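PDB 2WB7: PT26-6P from Thermococcus sp., which is of unknown function but is encoded by an extrachromosomal mobile element of euryarchaea and is built from three domains with novel folds. Local coordinates for residues A[63-68]-A[260-265]; A[125-130]-A[361-366]. All blocks are in the same frame, centred on the assembly; numbering follows the deposited sequence.

Contact 1: residues A[63-68]-A[260-265]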
loop_
_atom_site.group_PDB
_atom_site.type_symbol
_atom_site.label_atom_id
_atom_site.label_comp_id
_atom_site.label_asym_id
_atom_site.label_seq_id
_atom_site.Cartn_x
_atom_site.Cartn_y
_atom_site.Cartn_z
ATOM N N GLY A 63 -3.219 7.511 4.364
ATOM C CA GLY A 63 -3.916 8.023 3.182
ATOM C C GLY A 63 -5.370 8.412 3.383
ATOM O O GLY A 63 -5.697 9.181 4.275
ATOM N N PHE A 64 -6.255 7.873 2.555
ATOM C CA PHE A 64 -7.641 8.298 2.578
ATOM C C PHE A 64 -8.535 7.297 3.287
ATOM O O PHE A 64 -9.628 7.004 2.809
ATOM C CB PHE A 64 -8.155 8.510 1.154
ATOM C CG PHE A 64 -7.431 9.589 0.399
ATOM C CD1 PHE A 64 -7.779 10.913 0.568
ATOM C CD2 PHE A 64 -6.411 9.279 -0.493
ATOM C CE1 PHE A 64 -7.124 11.906 -0.123
ATOM C CE2 PHE A 64 -5.746 10.272 -1.177
ATOM C CZ PHE A 64 -6.106 11.586 -0.994
ATOM N N SER A 65 -8.090 6.775 4.425
ATOM C CA SER A 65 -8.900 5.798 5.157
ATOM C C SER A 65 -9.948 6.435 6.066
ATOM O O SER A 65 -9.861 7.596 6.455
ATOM C CB SER A 65 -8.030 4.871 5.989
ATOM O OG SER A 65 -6.792 4.661 5.365
ATOM N N ALA A 66 -10.959 5.645 6.385
ATOM C CA ALA A 66 -11.945 6.014 7.368
ATOM C C ALA A 66 -11.365 5.560 8.703
ATOM O O ALA A 66 -10.532 4.660 8.738
ATOM C CB ALA A 66 -13.249 5.310 7.067
ATOM N N PHE A 67 -11.769 6.178 9.802
ATOM C CA PHE A 67 -11.126 5.857 11.072
ATOM C C PHE A 67 -12.083 6.030 12.221
ATOM O O PHE A 67 -12.989 6.854 12.152
ATOM C CB PHE A 67 -9.897 6.739 11.276
ATOM C CG PHE A 67 -10.173 8.193 11.091
ATOM C CD1 PHE A 67 -10.612 8.971 12.148
ATOM C CD2 PHE A 67 -10.007 8.785 9.859
ATOM C CE1 PHE A 67 -10.871 10.325 11.972
ATOM C CE2 PHE A 67 -10.263 10.131 9.673
ATOM C CZ PHE A 67 -10.698 10.902 10.729
ATOM N N PRO A 68 -11.877 5.259 13.294
ATOM C CA PRO A 68 -12.798 5.359 14.403
ATOM C C PRO A 68 -12.504 6.630 15.171
ATOM O O PRO A 68 -11.342 6.981 15.374
ATOM C CB PRO A 68 -12.461 4.125 15.257
ATOM C CG PRO A 68 -11.106 3.666 14.826
ATOM C CD PRO A 68 -10.655 4.523 13.656
ATOM N N ALA A 260 -2.262 3.337 -2.588
ATOM C CA ALA A 260 -2.920 4.619 -2.374
ATOM C C ALA A 260 -4.345 4.353 -1.890
ATOM O O ALA A 260 -4.945 3.348 -2.272
ATOM C CB ALA A 260 -2.939 5.442 -3.653
ATOM N N GLY A 261 -4.896 5.240 -1.065
ATOM C CA GLY A 261 -6.263 5.049 -0.594
ATOM C C GLY A 261 -6.408 4.653 0.869
ATOM O O GLY A 261 -5.668 5.127 1.720
ATOM N N ALA A 262 -7.371 3.779 1.154
ATOM C CA ALA A 262 -7.738 3.454 2.526
ATOM C C ALA A 262 -6.926 2.287 3.089
ATOM O O ALA A 262 -7.476 1.280 3.532
ATOM C CB ALA A 262 -9.222 3.156 2.599
ATOM N N LEU A 263 -5.613 2.434 3.098
ATOM C CA LEU A 263 -4.754 1.321 3.472
ATOM C C LEU A 263 -4.928 0.887 4.924
ATOM O O LEU A 263 -4.660 -0.267 5.261
ATOM C CB LEU A 263 -3.282 1.628 3.180
ATOM C CG LEU A 263 -2.312 0.453 3.337
ATOM C CD1 LEU A 263 -2.609 -0.682 2.352
ATOM C CD2 LEU A 263 -0.880 0.962 3.155
ATOM N N SER A 264 -5.372 1.805 5.781
ATOM C CA SER A 264 -5.619 1.464 7.178
ATOM C C SER A 264 -6.849 0.568 7.323
ATOM O O SER A 264 -6.964 -0.185 8.284
ATOM C CB SER A 264 -5.811 2.731 7.996
ATOM O OG SER A 264 -4.637 3.523 8.015
ATOM N N ASP A 265 -7.772 0.655 6.376
ATOM C CA ASP A 265 -9.029 -0.083 6.483
ATOM C C ASP A 265 -8.909 -1.522 5.986
ATOM O O ASP A 265 -9.401 -2.448 6.638
ATOM C CB ASP A 265 -10.139 0.632 5.720
ATOM C CG ASP A 265 -10.352 2.057 6.205
ATOM O OD1 ASP A 265 -9.872 2.378 7.318
ATOM O OD2 ASP A 265 -10.986 2.853 5.475
#
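The backbones of 63-68 and 260-265 come together at the end of strand 253-261, with S65 and A262 closest at 3.7 Å between their CA atoms. One main-chain hydrogen bond joins them, F64 N to G261 O. It is not straight (143° at the hydrogen), and the donor sits above the carbonyl plane. Both glycines suit their places: G63 has a positive phi, and a CB there would clash with G261 O, while at the backbone angles of G261 a CB would be jammed against the carbonyl O of A260. From G261 the chain turns through an inverse gamma turn centred on A262. The A262 methyl lies 3.7 Å from S65 CA. S65 OG lies beside its own backbone N and reaches into this turn. S65 OG accepts a hydrogen bond from S264 N at 3.2 Å and also bonds to Y62 O. The S264 hydroxyl bonds to Y62 N, so two serines grip the end of strand 52-62. D265 points its carboxylate at the main chain of A66. D265 OD2 takes A66 N on its syn lone pair, at 2.9 Å and 165°. S65 CB packs against the same carboxylate, 3.4 Å from D265 OD1. An alanine here removes the acceptor of A66 N and would probably loosen the link between the two backbones. The F64 ring has G261 CA at its edge and also touches W374. Strand 370-379 packs on this contact through W374 and I373, and helix 149-157 reaches A260 through I155 and W156. The contact thus joins the first immunoglobulin-like domain to the second.

Contact 2: residues A[125-130]-A[361-366]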
loop_
_atom_site.group_PDB
_atom_site.type_symbol
_atom_site.label_atom_id
_atom_site.label_comp_id
_atom_site.label_asym_id
_atom_site.label_seq_id
_atom_site.Cartn_x
_atom_site.Cartn_y
_atom_site.Cartn_z
ATOM N N VAL A 125 -18.815 6.323 20.222
ATOM C CA VAL A 125 -17.916 5.864 19.167
ATOM C C VAL A 125 -18.522 6.051 17.786
ATOM O O VAL A 125 -19.685 5.707 17.544
ATOM C CB VAL A 125 -17.476 4.400 19.371
ATOM C CG1 VAL A 125 -16.620 3.958 18.235
ATOM C CG2 VAL A 125 -16.693 4.273 20.674
ATOM N N THR A 126 -17.727 6.617 16.885
ATOM C CA THR A 126 -18.158 6.796 15.513
ATOM C C THR A 126 -17.010 6.564 14.516
ATOM O O THR A 126 -15.866 6.312 14.899
ATOM C CB THR A 126 -18.822 8.180 15.305
ATOM O OG1 THR A 126 -19.595 8.158 14.100
ATOM C CG2 THR A 126 -17.783 9.269 15.208
ATOM N N VAL A 127 -17.331 6.611 13.231
ATOM C CA VAL A 127 -16.340 6.433 12.188
ATOM C C VAL A 127 -16.335 7.685 11.351
ATOM O O VAL A 127 -17.391 8.209 11.028
ATOM C CB VAL A 127 -16.709 5.264 11.279
ATOM C CG1 VAL A 127 -15.578 4.979 10.302
ATOM C CG2 VAL A 127 -17.042 4.029 12.111
HETATM N N MSE A 128 -15.154 8.173 11.004
HETATM C CA MSE A 128 -15.056 9.386 10.188
HETATM C C MSE A 128 -14.113 9.233 8.976
HETATM O O MSE A 128 -13.478 8.190 8.772
HETATM C CB MSE A 128 -14.634 10.582 11.050
HETATM C CG MSE A 128 -15.663 10.970 12.129
HETATM SE SE MSE A 128 -17.233 12.012 11.507
HETATM C CE MSE A 128 -18.592 11.029 12.475
ATOM N N LYS A 129 -14.026 10.285 8.173
ATOM C CA LYS A 129 -13.170 10.273 7.002
ATOM C C LYS A 129 -12.963 11.683 6.440
ATOM O O LYS A 129 -13.915 12.464 6.315
ATOM C CB LYS A 129 -13.782 9.361 5.945
ATOM C CG LYS A 129 -12.912 9.163 4.722
ATOM C CD LYS A 129 -13.676 8.495 3.582
ATOM C CE LYS A 129 -12.798 8.424 2.341
ATOM N NZ LYS A 129 -13.581 8.154 1.115
ATOM N N ALA A 130 -11.717 12.004 6.109
ATOM C CA ALA A 130 -11.382 13.286 5.501
ATOM C C ALA A 130 -11.960 13.441 4.087
ATOM O O ALA A 130 -12.539 12.496 3.536
ATOM C CB ALA A 130 -9.879 13.458 5.472
ATOM N N ALA A 361 -15.203 -0.092 -1.524
ATOM C CA ALA A 361 -16.162 -0.669 -0.576
ATOM C C ALA A 361 -16.833 0.387 0.304
ATOM O O ALA A 361 -16.525 1.573 0.215
ATOM C CB ALA A 361 -15.508 -1.761 0.266
ATOM N N TYR A 362 -17.768 -0.062 1.134
ATOM C CA TYR A 362 -18.459 0.807 2.064
ATOM C C TYR A 362 -18.231 0.341 3.481
ATOM O O TYR A 362 -18.348 -0.846 3.790
ATOM C CB TYR A 362 -19.956 0.799 1.792
ATOM C CG TYR A 362 -20.334 1.417 0.470
ATOM C CD1 TYR A 362 -20.530 2.781 0.359
ATOM C CD2 TYR A 362 -20.496 0.634 -0.672
ATOM C CE1 TYR A 362 -20.874 3.359 -0.852
ATOM C CE2 TYR A 362 -20.836 1.208 -1.884
ATOM C CZ TYR A 362 -21.026 2.570 -1.963
ATOM O OH TYR A 362 -21.361 3.145 -3.159
ATOM N N VAL A 363 -17.878 1.279 4.338
ATOM C CA VAL A 363 -17.896 1.041 5.760
ATOM C C VAL A 363 -19.267 1.485 6.224
ATOM O O VAL A 363 -19.627 2.656 6.055
ATOM C CB VAL A 363 -16.848 1.899 6.447
ATOM C CG1 VAL A 363 -16.956 1.759 7.952
ATOM C CG2 VAL A 363 -15.455 1.528 5.936
ATOM N N GLU A 364 -20.050 0.559 6.771
ATOM C CA GLU A 364 -21.377 0.916 7.268
ATOM C C GLU A 364 -21.366 1.219 8.755
ATOM O O GLU A 364 -21.229 0.322 9.593
ATOM C CB GLU A 364 -22.423 -0.157 6.986
ATOM C CG GLU A 364 -23.804 0.471 6.986
ATOM C CD GLU A 364 -24.883 -0.354 7.683
ATOM O OE1 GLU A 364 -24.786 -1.606 7.747
ATOM O OE2 GLU A 364 -25.856 0.281 8.151
ATOM N N ARG A 365 -21.509 2.502 9.064
ATOM C CA ARG A 365 -21.506 3.000 10.425
ATOM C C ARG A 365 -22.777 2.578 11.159
ATOM O O ARG A 365 -23.839 2.423 10.551
ATOM C CB ARG A 365 -21.417 4.516 10.380
ATOM C CG ARG A 365 -20.757 5.135 11.554
ATOM C CD ARG A 365 -20.307 6.528 11.180
ATOM N NE ARG A 365 -21.415 7.302 10.639
ATOM C CZ ARG A 365 -21.373 8.613 10.414
ATOM N NH1 ARG A 365 -20.271 9.300 10.666
ATOM N NH2 ARG A 365 -22.433 9.237 9.934
ATOM N N ASP A 366 -22.667 2.393 12.470
ATOM C CA ASP A 366 -23.798 1.901 13.265
ATOM C C ASP A 366 -25.072 2.718 13.050
ATOM O O ASP A 366 -26.157 2.196 13.219
ATOM C CB ASP A 366 -23.448 1.862 14.752
ATOM C CG ASP A 366 -22.970 3.210 15.269
ATOM O OD1 ASP A 366 -22.786 4.140 14.438
ATOM O OD2 ASP A 366 -22.780 3.341 16.504
HETATM O O HOH W 1 -21.544 6.238 15.193
#
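R365 starts with CG anti to its backbone N (chi1 -151°), stays extended at chi2 and bends at chi3 (54°), which carries its guanidinium to strand 120-129. There R365 NH1 donates to V127 O at 3.1 Å. The bond runs nearly along the C=O axis, and the oxygen lies close to the guanidinium plane. NH1 has a second acceptor in W103 O, and NH2 forms a salt bridge with D367. On the way the aliphatic part of R365 slides past V127, with R365 CD 3.8 Å from V127 CB and CG near V127 CG2. T126 OG1, anti to its own backbone N, lies alongside, 3.4 Å from R365 CD. The selenomethionine M128 bends at chi2 and chi3, which turns its CE methyl back toward R365 NH1. V127 CG1 also meets V363 CG1 at 4.2 Å, a small apolar contact beside the arginine. A water spans the outer end: it donates to V125 O and D366 OD1 and accepts from T126 OG1. The arginine is thus buried between the two immunoglobulin-like domains, with carbonyl oxygens holding its NH1. The D367 carboxylate probably offsets the charge that the buried guanidinium carries.

Overall arrangement
Contacts 1 and 2 are two parts of one interface between the immunoglobulin-like domains, with centres about 11 Å apart. They meet directly through neighbouring strands 66-75 and 120-129, where M128 N lies 2.8 Å from F67 O, a probable hydrogen bond. A66 CB also packs 3.4 Å from M128 O. On the other side, strands 253-261 and 350-364 belong to one eight-stranded sheet and are both paired with strand 370-379. Along the chain the four segments alternate, and each contact takes one segment from each immunoglobulin-like domain. The centre of contact 1 lies about 10 Å from the centre of the chain, that of contact 2 about 20 Å. F295 bridges them, touching both D265 and V127.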